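Local atomic coordinates of probable thiosulfate sulfurtransferase (PDB entry 2EG4), a protein that probably transfers sulfur from thiosulfate to an acceptor such as cyanide, as rhodaneses do, and also binds a zinc ion. Residues 66-69 / 73-76; 119-124 / 203-208; 156-161 / 188-193. All blocks are in the same frame, centred on the assembly; numbering follows the deposited sequence.

Interaction 1. Residues 66-69 / 73-76; sequences LYDE and SRLC
Asp68 and Arg74 join in a side-on salt bridge, with one nitrogen for each carboxylate oxygen. Arg74 NE reaches Asp68 OD2 at 2.7 Å and Arg74 NH2 reaches Asp68 OD1 at 3.1 Å, both on the syn lone pairs. The carboxylate and guanidinium planes lie only 15° apart, and both hydrogen bonds run nearly straight. An arginine suits this place because its chain, extended from CG to NE, carries the guanidinium edge to an aspartate that is itself buried. Asp68 OD1 also accepts from Glu69 N on its anti side, while OD2 is hydrogen-bonded to OG1 of Thr12 and of Thr72, which helps to satisfy the buried carboxylate. Replacing Asp68 with an alanine would probably leave the Arg74 guanidinium without its carboxylate mate and Glu69 N without this acceptor. Beside the ion pair the contact is apolar: Leu75 lays CB against Asp68 CB at 3.7 Å, and its chi1 of 168° swings CD1 to within 3.5 Å of Leu66 CB. These residues pack the start of helix 73-84 on the end of strand 64-67, within the beta-alpha-beta unit completed by strand 89-92, whose Leu91 touches Leu75 and Val89 touches Leu66.

Interaction 2. Residues 119-124 / 203-208; sequences RDWLLT and VLRSLG
Trp121 presents the pyrrole side of its indole to the guanidinium of Arg205, its CD1 lying over one face of that group. The closest approach is 3.7 Å, from Trp121 NE1 to Arg205 NH1, and the two planes are inclined by 57°, so the groups touch at an angle and do not stack flat. Arg205 gets there because its chain, whose CG stands anti to the carbonyl carbon (chi1 -75°), bends at chi2 (-118°) and then runs out extended. A long side chain is needed, since the nearest CA atoms, those of Trp121 and Arg205, are 10.1 Å apart. Two waters lie in the guanidinium plane at its edge and carry the polar link to Asp120. One donates to Asp120 OD2 at 2.7 Å and accepts from Arg205 NH1 at 3.1 Å; the other donates to Asp120 O and accepts weakly from Arg205 NH2. The opposite charges themselves do not meet, Asp120 OD2 and Arg205 NH1 being 4.7 Å apart. The contact ties the 3-10 turn 119-121 to the end of helix 195-206 in the second rhodanese-like domain, where Gly208 closes the helix in a Schellman motif; at its positive phi a side chain would run into the preceding carbonyl O. Arg205 NE is held by Ala211 O of strand 210-213, and the Trp121 ring also meets Phe201 on the same helix.

Interaction 3. Residues 156-161 / 188-193; sequences GRIPGS and GVYCHS. With ZN (zinc ion), chain C; SO4 (sulfate ion), chain D; SO4 (sulfate ion), chain E.
Tyr190 buries the most surface, sending its ring from the end of strand 186-190 against the turn that runs from Ile158 to Ser161. Tyrosine suits the place because its flat ring offers a face to Ile158 while its hydroxyl both accepts and donates. Ile158 CD1 sits over the centre of one ring face, 3.8 Å from the Tyr190 centroid and 8° off the normal, a CH-pi contact. With CG1 anti to the carbonyl carbon (chi1 -70°) and CD1 extended beyond it, the isoleucine reaches across the ring. Tyr190 OH accepts from Ile158 N at 3.0 Å in a nearly straight bond (167°) and donates to Ser161 OG at 3.2 Å. Ser161 CB lies at the ring's edge, and Ser161 OG passes the chain on to Ile158 O at 2.7 Å. A small hydroxyl residue thus braces the type II turn. Beyond Tyr190 comes Cys191, whose SG lies 3.1 Å from O2 of the chain D sulfate, probably from the crystallisation liquor; His192 N and Ser193 N bond to the same ion. Such an anion-binding loop after a central parallel strand is characteristic of rhodanese active sites; His192 NE2 also binds zinc, with Cys151, Cys152 and His219.

Interaction 1 belongs to the first rhodanese-like domain and interactions 2 and 3 to the second; in each domain a parallel sheet has strand order 2-1-3-4. Strand 64-67 with helix 73-84 in interaction 1 thus corresponds in topology to strand 186-190 with helix 195-206, which serve interactions 3 and 2. The latter two touch, with Leu123 CD1 3.7 Å from Gly188 CA and Leu204 CD1 4.0 Å from Val189 CG1, and their centres are about 15 Å apart. Interaction 1 lies about 22 Å from interaction 3, centre to centre, yet Cys76 packs on helix 195-206, linking the domains. The zinc and the sulfate beside Cys191 belong to interaction 3; interactions 1 and 2 lie away from the zinc site.

Interaction 1. Residues 66-69 / 73-76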
loop_
_atom_site.group_PDB
_atom_site.type_symbol
_atom_site.label_atom_id
_atom_site.label_comp_id
_atom_site.label_asym_id
_atom_site.label_seq_id
_atom_site.Cartn_x
_atom_site.Cartn_y
_atom_site.Cartn_z
ATOM N N LEU A 66 8.114 6.855 -6.371
ATOM C CA LEU A 66 6.790 7.455 -6.210
ATOM C C LEU A 66 6.876 8.622 -5.228
ATOM O O LEU A 66 7.529 8.516 -4.187
ATOM C CB LEU A 66 5.775 6.436 -5.685
ATOM C CG LEU A 66 5.517 5.202 -6.571
ATOM C CD1 LEU A 66 6.432 4.048 -6.124
ATOM C CD2 LEU A 66 4.043 4.784 -6.457
ATOM N N TYR A 67 6.209 9.730 -5.534
ATOM C CA TYR A 67 6.274 10.859 -4.621
ATOM C C TYR A 67 4.900 11.475 -4.339
ATOM O O TYR A 67 3.980 11.382 -5.148
ATOM C CB TYR A 67 7.247 11.935 -5.160
ATOM C CG TYR A 67 6.785 12.661 -6.412
ATOM C CD1 TYR A 67 5.978 13.806 -6.332
ATOM C CD2 TYR A 67 7.162 12.209 -7.681
ATOM C CE1 TYR A 67 5.558 14.481 -7.490
ATOM C CE2 TYR A 67 6.757 12.882 -8.849
ATOM C CZ TYR A 67 5.953 14.013 -8.743
ATOM O OH TYR A 67 5.558 14.675 -9.887
ATOM N N ASP A 68 4.779 12.091 -3.168
ATOM C CA ASP A 68 3.547 12.735 -2.728
ATOM C C ASP A 68 3.998 13.709 -1.632
ATOM O O ASP A 68 5.178 13.740 -1.248
ATOM C CB ASP A 68 2.566 11.685 -2.179
ATOM C CG ASP A 68 1.119 12.161 -2.172
ATOM O OD1 ASP A 68 0.863 13.384 -2.092
ATOM O OD2 ASP A 68 0.231 11.277 -2.228
ATOM N N GLU A 69 3.079 14.535 -1.173
ATOM C CA GLU A 69 3.394 15.509 -0.142
ATOM C C GLU A 69 3.221 14.811 1.205
ATOM O O GLU A 69 2.120 14.766 1.773
ATOM C CB GLU A 69 2.463 16.707 -0.287
ATOM C CG GLU A 69 2.793 17.870 0.670
ATOM C CD GLU A 69 4.267 18.215 0.619
ATOM O OE1 GLU A 69 4.791 18.411 -0.499
ATOM O OE2 GLU A 69 4.912 18.279 1.693
ATOM N N SER A 73 -1.419 7.827 2.664
ATOM C CA SER A 73 -1.922 6.483 2.468
ATOM C C SER A 73 -2.071 6.251 0.957
ATOM O O SER A 73 -1.866 5.136 0.497
ATOM C CB SER A 73 -3.260 6.277 3.198
ATOM O OG SER A 73 -4.285 7.041 2.615
ATOM N N ARG A 74 -2.383 7.296 0.192
ATOM C CA ARG A 74 -2.501 7.093 -1.261
ATOM C C ARG A 74 -1.121 6.778 -1.857
ATOM O O ARG A 74 -1.008 5.935 -2.733
ATOM C CB ARG A 74 -3.159 8.293 -1.966
ATOM C CG ARG A 74 -2.343 9.547 -1.968
ATOM C CD ARG A 74 -3.182 10.770 -2.374
ATOM N NE ARG A 74 -2.400 11.966 -2.105
ATOM C CZ ARG A 74 -2.879 13.133 -1.694
ATOM N NH1 ARG A 74 -4.182 13.300 -1.476
ATOM N NH2 ARG A 74 -2.041 14.150 -1.521
ATOM N N LEU A 75 -0.065 7.419 -1.356
ATOM C CA LEU A 75 1.277 7.119 -1.840
ATOM C C LEU A 75 1.677 5.675 -1.518
ATOM O O LEU A 75 2.136 4.953 -2.379
ATOM C CB LEU A 75 2.293 8.083 -1.201
ATOM C CG LEU A 75 3.774 7.726 -1.372
ATOM C CD1 LEU A 75 4.169 7.838 -2.851
ATOM C CD2 LEU A 75 4.631 8.673 -0.524
ATOM N N CYS A 76 1.469 5.248 -0.280
ATOM C CA CYS A 76 1.874 3.901 0.091
ATOM C C CYS A 76 1.017 2.795 -0.519
ATOM O O CYS A 76 1.543 1.755 -0.887
ATOM C CB CYS A 76 1.924 3.802 1.605
ATOM S SG CYS A 76 3.189 4.879 2.327
#

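Interaction 2. Residues 119-124 / 203-208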
loop_
_atom_site.group_PDB
_atom_site.type_symbol
_atom_site.label_atom_id
_atom_site.label_comp_id
_atom_site.label_asym_id
_atom_site.label_seq_id
_atom_site.Cartn_x
_atom_site.Cartn_y
_atom_site.Cartn_z
ATOM N N ARG A 119 4.171 -12.433 -4.004
ATOM C CA ARG A 119 3.267 -12.971 -2.993
ATOM C C ARG A 119 3.782 -12.763 -1.584
ATOM O O ARG A 119 2.998 -12.675 -0.643
ATOM C CB ARG A 119 3.007 -14.475 -3.210
ATOM C CG ARG A 119 1.956 -14.797 -4.263
ATOM C CD ARG A 119 0.568 -14.288 -3.864
ATOM N NE ARG A 119 0.022 -14.968 -2.685
ATOM C CZ ARG A 119 -0.410 -16.227 -2.666
ATOM N NH1 ARG A 119 -0.370 -16.968 -3.766
ATOM N NH2 ARG A 119 -0.877 -16.747 -1.539
ATOM N N ASP A 120 5.102 -12.682 -1.443
ATOM C CA ASP A 120 5.699 -12.492 -0.124
ATOM C C ASP A 120 5.308 -11.171 0.542
ATOM O O ASP A 120 5.362 -11.034 1.769
ATOM C CB ASP A 120 7.238 -12.623 -0.197
ATOM C CG ASP A 120 7.866 -11.784 -1.300
ATOM O OD1 ASP A 120 7.581 -12.053 -2.492
ATOM O OD2 ASP A 120 8.658 -10.863 -0.984
ATOM N N TRP A 121 4.911 -10.193 -0.263
ATOM C CA TRP A 121 4.504 -8.891 0.270
ATOM C C TRP A 121 3.061 -8.887 0.766
ATOM O O TRP A 121 2.634 -8.021 1.524
ATOM C CB TRP A 121 4.586 -7.846 -0.841
ATOM C CG TRP A 121 5.927 -7.229 -1.032
ATOM C CD1 TRP A 121 7.142 -7.803 -0.788
ATOM C CD2 TRP A 121 6.190 -5.898 -1.500
ATOM N NE1 TRP A 121 8.153 -6.902 -1.071
ATOM C CE2 TRP A 121 7.595 -5.727 -1.508
ATOM C CE3 TRP A 121 5.372 -4.833 -1.915
ATOM C CZ2 TRP A 121 8.204 -4.529 -1.912
ATOM C CZ3 TRP A 121 5.967 -3.646 -2.317
ATOM C CH2 TRP A 121 7.378 -3.501 -2.313
ATOM N N LEU A 122 2.313 -9.875 0.316
ATOM C CA LEU A 122 0.893 -9.935 0.578
ATOM C C LEU A 122 0.359 -10.982 1.540
ATOM O O LEU A 122 0.973 -12.014 1.747
ATOM C CB LEU A 122 0.216 -10.158 -0.780
ATOM C CG LEU A 122 -1.280 -10.400 -0.929
ATOM C CD1 LEU A 122 -2.015 -9.094 -0.727
ATOM C CD2 LEU A 122 -1.566 -10.980 -2.326
ATOM N N LEU A 123 -0.795 -10.672 2.111
ATOM C CA LEU A 123 -1.566 -11.618 2.911
ATOM C C LEU A 123 -2.958 -11.722 2.251
ATOM O O LEU A 123 -3.629 -10.716 2.031
ATOM C CB LEU A 123 -1.804 -11.123 4.334
ATOM C CG LEU A 123 -0.644 -11.198 5.308
ATOM C CD1 LEU A 123 -1.116 -10.620 6.634
ATOM C CD2 LEU A 123 -0.177 -12.638 5.465
ATOM N N THR A 124 -3.394 -12.937 1.948
ATOM C CA THR A 124 -4.735 -13.136 1.429
ATOM C C THR A 124 -5.537 -13.310 2.726
ATOM O O THR A 124 -4.932 -13.417 3.805
ATOM C CB THR A 124 -4.852 -14.448 0.642
ATOM O OG1 THR A 124 -4.409 -15.522 1.479
ATOM C CG2 THR A 124 -3.993 -14.411 -0.628
ATOM N N VAL A 203 6.926 1.244 6.608
ATOM C CA VAL A 203 7.649 1.703 7.785
ATOM C C VAL A 203 8.301 0.511 8.467
ATOM O O VAL A 203 9.506 0.526 8.755
ATOM C CB VAL A 203 6.711 2.379 8.810
ATOM C CG1 VAL A 203 7.476 2.654 10.128
ATOM C CG2 VAL A 203 6.174 3.682 8.235
ATOM N N LEU A 204 7.507 -0.530 8.715
ATOM C CA LEU A 204 8.028 -1.713 9.384
ATOM C C LEU A 204 9.164 -2.348 8.591
ATOM O O LEU A 204 10.176 -2.752 9.168
ATOM C CB LEU A 204 6.911 -2.737 9.619
ATOM C CG LEU A 204 5.901 -2.382 10.711
ATOM C CD1 LEU A 204 4.795 -3.418 10.773
ATOM C CD2 LEU A 204 6.618 -2.311 12.063
ATOM N N ARG A 205 8.997 -2.451 7.276
ATOM C CA ARG A 205 10.029 -3.044 6.436
ATOM C C ARG A 205 11.330 -2.259 6.537
ATOM O O ARG A 205 12.421 -2.848 6.559
ATOM C CB ARG A 205 9.554 -3.123 4.974
ATOM C CG ARG A 205 8.530 -4.233 4.755
ATOM C CD ARG A 205 9.019 -5.283 3.780
ATOM N NE ARG A 205 8.258 -6.528 3.895
ATOM C CZ ARG A 205 8.507 -7.626 3.189
ATOM N NH1 ARG A 205 9.504 -7.640 2.305
ATOM N NH2 ARG A 205 7.760 -8.710 3.363
ATOM N N SER A 206 11.224 -0.937 6.621
ATOM C CA SER A 206 12.422 -0.113 6.723
ATOM C C SER A 206 13.112 -0.333 8.067
ATOM O O SER A 206 14.299 -0.032 8.208
ATOM C CB SER A 206 12.091 1.369 6.559
ATOM O OG SER A 206 11.467 1.900 7.716
ATOM N N LEU A 207 12.377 -0.842 9.054
ATOM C CA LEU A 207 12.965 -1.098 10.366
ATOM C C LEU A 207 13.413 -2.549 10.477
ATOM O O LEU A 207 13.828 -2.995 11.545
ATOM C CB LEU A 207 11.974 -0.755 11.480
ATOM C CG LEU A 207 11.627 0.737 11.584
ATOM C CD1 LEU A 207 10.451 0.943 12.528
ATOM C CD2 LEU A 207 12.864 1.522 12.055
ATOM N N GLY A 208 13.307 -3.284 9.373
ATOM C CA GLY A 208 13.751 -4.667 9.361
ATOM C C GLY A 208 12.732 -5.737 9.695
ATOM O O GLY A 208 13.073 -6.924 9.726
HETATM O O HOH W 1 9.488 -10.707 1.602
HETATM O O HOH W 2 7.432 -11.694 3.129
#

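Interaction 3. Residues 156-161 / 188-193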
loop_
_atom_site.group_PDB
_atom_site.type_symbol
_atom_site.label_atom_id
_atom_site.label_comp_id
_atom_site.label_asym_id
_atom_site.label_seq_id
_atom_site.Cartn_x
_atom_site.Cartn_y
_atom_site.Cartn_z
ATOM N N GLY A 156 -16.182 -3.897 13.397
ATOM C CA GLY A 156 -15.539 -5.106 13.867
ATOM C C GLY A 156 -14.086 -5.181 13.498
ATOM O O GLY A 156 -13.572 -4.314 12.794
ATOM N N ARG A 157 -13.433 -6.225 13.999
ATOM C CA ARG A 157 -12.021 -6.480 13.768
ATOM C C ARG A 157 -11.840 -7.973 13.592
ATOM O O ARG A 157 -12.732 -8.767 13.914
ATOM C CB ARG A 157 -11.204 -6.032 14.982
ATOM C CG ARG A 157 -11.631 -6.747 16.259
ATOM C CD ARG A 157 -10.650 -6.529 17.413
ATOM N NE ARG A 157 -11.085 -7.221 18.633
ATOM C CZ ARG A 157 -12.023 -6.766 19.460
ATOM N NH1 ARG A 157 -12.632 -5.613 19.206
ATOM N NH2 ARG A 157 -12.345 -7.453 20.547
ATOM N N ILE A 158 -10.689 -8.358 13.061
ATOM C CA ILE A 158 -10.380 -9.760 12.878
ATOM C C ILE A 158 -10.091 -10.256 14.296
ATOM O O ILE A 158 -9.327 -9.640 15.022
ATOM C CB ILE A 158 -9.160 -9.919 11.925
ATOM C CG1 ILE A 158 -9.599 -9.520 10.509
ATOM C CG2 ILE A 158 -8.635 -11.366 11.935
ATOM C CD1 ILE A 158 -8.470 -9.464 9.500
ATOM N N PRO A 159 -10.727 -11.368 14.707
ATOM C CA PRO A 159 -10.506 -11.902 16.062
ATOM C C PRO A 159 -9.036 -12.173 16.343
ATOM O O PRO A 159 -8.331 -12.730 15.502
ATOM C CB PRO A 159 -11.346 -13.179 16.068
ATOM C CG PRO A 159 -12.450 -12.879 15.038
ATOM C CD PRO A 159 -11.630 -12.243 13.939
ATOM N N GLY A 160 -8.576 -11.769 17.528
ATOM C CA GLY A 160 -7.193 -12.007 17.904
ATOM C C GLY A 160 -6.193 -10.941 17.489
ATOM O O GLY A 160 -5.037 -10.970 17.900
ATOM N N SER A 161 -6.624 -9.987 16.667
ATOM C CA SER A 161 -5.712 -8.939 16.221
ATOM C C SER A 161 -5.417 -7.920 17.324
ATOM O O SER A 161 -6.177 -7.790 18.283
ATOM C CB SER A 161 -6.313 -8.204 15.021
ATOM O OG SER A 161 -7.528 -7.599 15.402
ATOM N N GLY A 188 1.758 -9.107 10.317
ATOM C CA GLY A 188 0.775 -8.850 9.282
ATOM C C GLY A 188 0.110 -7.543 9.666
ATOM O O GLY A 188 0.024 -7.203 10.849
ATOM N N VAL A 189 -0.308 -6.772 8.670
ATOM C CA VAL A 189 -0.977 -5.519 8.952
ATOM C C VAL A 189 -2.212 -5.405 8.084
ATOM O O VAL A 189 -2.216 -5.874 6.949
ATOM C CB VAL A 189 -0.067 -4.290 8.673
ATOM C CG1 VAL A 189 1.010 -4.175 9.759
ATOM C CG2 VAL A 189 0.591 -4.411 7.328
ATOM N N TYR A 190 -3.269 -4.805 8.620
ATOM C CA TYR A 190 -4.487 -4.637 7.831
ATOM C C TYR A 190 -5.289 -3.435 8.306
ATOM O O TYR A 190 -5.002 -2.842 9.354
ATOM C CB TYR A 190 -5.358 -5.906 7.918
ATOM C CG TYR A 190 -6.172 -6.015 9.192
ATOM C CD1 TYR A 190 -7.444 -5.461 9.272
ATOM C CD2 TYR A 190 -5.677 -6.698 10.301
ATOM C CE1 TYR A 190 -8.223 -5.583 10.414
ATOM C CE2 TYR A 190 -6.455 -6.830 11.470
ATOM C CZ TYR A 190 -7.723 -6.274 11.514
ATOM O OH TYR A 190 -8.529 -6.392 12.624
ATOM N N CYS A 191 -6.275 -3.048 7.503
ATOM C CA CYS A 191 -7.173 -1.949 7.852
ATOM C C CYS A 191 -8.468 -2.120 7.067
ATOM O O CYS A 191 -9.004 -3.220 7.069
ATOM C CB CYS A 191 -6.515 -0.595 7.593
ATOM S SG CYS A 191 -5.835 -0.374 5.950
ATOM N N HIS A 192 -8.977 -1.076 6.392
ATOM C CA HIS A 192 -10.221 -1.229 5.634
ATOM C C HIS A 192 -9.976 -1.797 4.243
ATOM O O HIS A 192 -10.593 -2.781 3.852
ATOM C CB HIS A 192 -10.963 0.100 5.504
ATOM C CG HIS A 192 -12.228 -0.006 4.709
ATOM N ND1 HIS A 192 -12.458 0.748 3.577
ATOM C CD2 HIS A 192 -13.307 -0.813 4.850
ATOM C CE1 HIS A 192 -13.622 0.409 3.055
ATOM N NE2 HIS A 192 -14.157 -0.536 3.806
ATOM N N SER A 193 -9.071 -1.183 3.482
ATOM C CA SER A 193 -8.804 -1.711 2.163
ATOM C C SER A 193 -7.319 -1.707 1.863
ATOM O O SER A 193 -6.908 -1.587 0.710
ATOM C CB SER A 193 -9.580 -0.955 1.072
ATOM O OG SER A 193 -9.206 0.421 0.998
HETATM ZN ZN ZN C . -16.007 -1.399 3.328
HETATM S S SO4 D . -7.872 2.240 4.840
HETATM O O1 SO4 D . -8.946 3.203 4.429
HETATM O O2 SO4 D . -8.288 1.563 6.112
HETATM O O3 SO4 D . -7.671 1.218 3.760
HETATM O O4 SO4 D . -6.589 2.985 5.068
HETATM S S SO4 E . -10.471 -10.609 20.426
HETATM O O1 SO4 E . -11.896 -10.452 20.864
HETATM O O2 SO4 E . -9.551 -9.981 21.431
HETATM O O3 SO4 E . -10.154 -12.070 20.304
HETATM O O4 SO4 E . -10.273 -9.942 19.097
#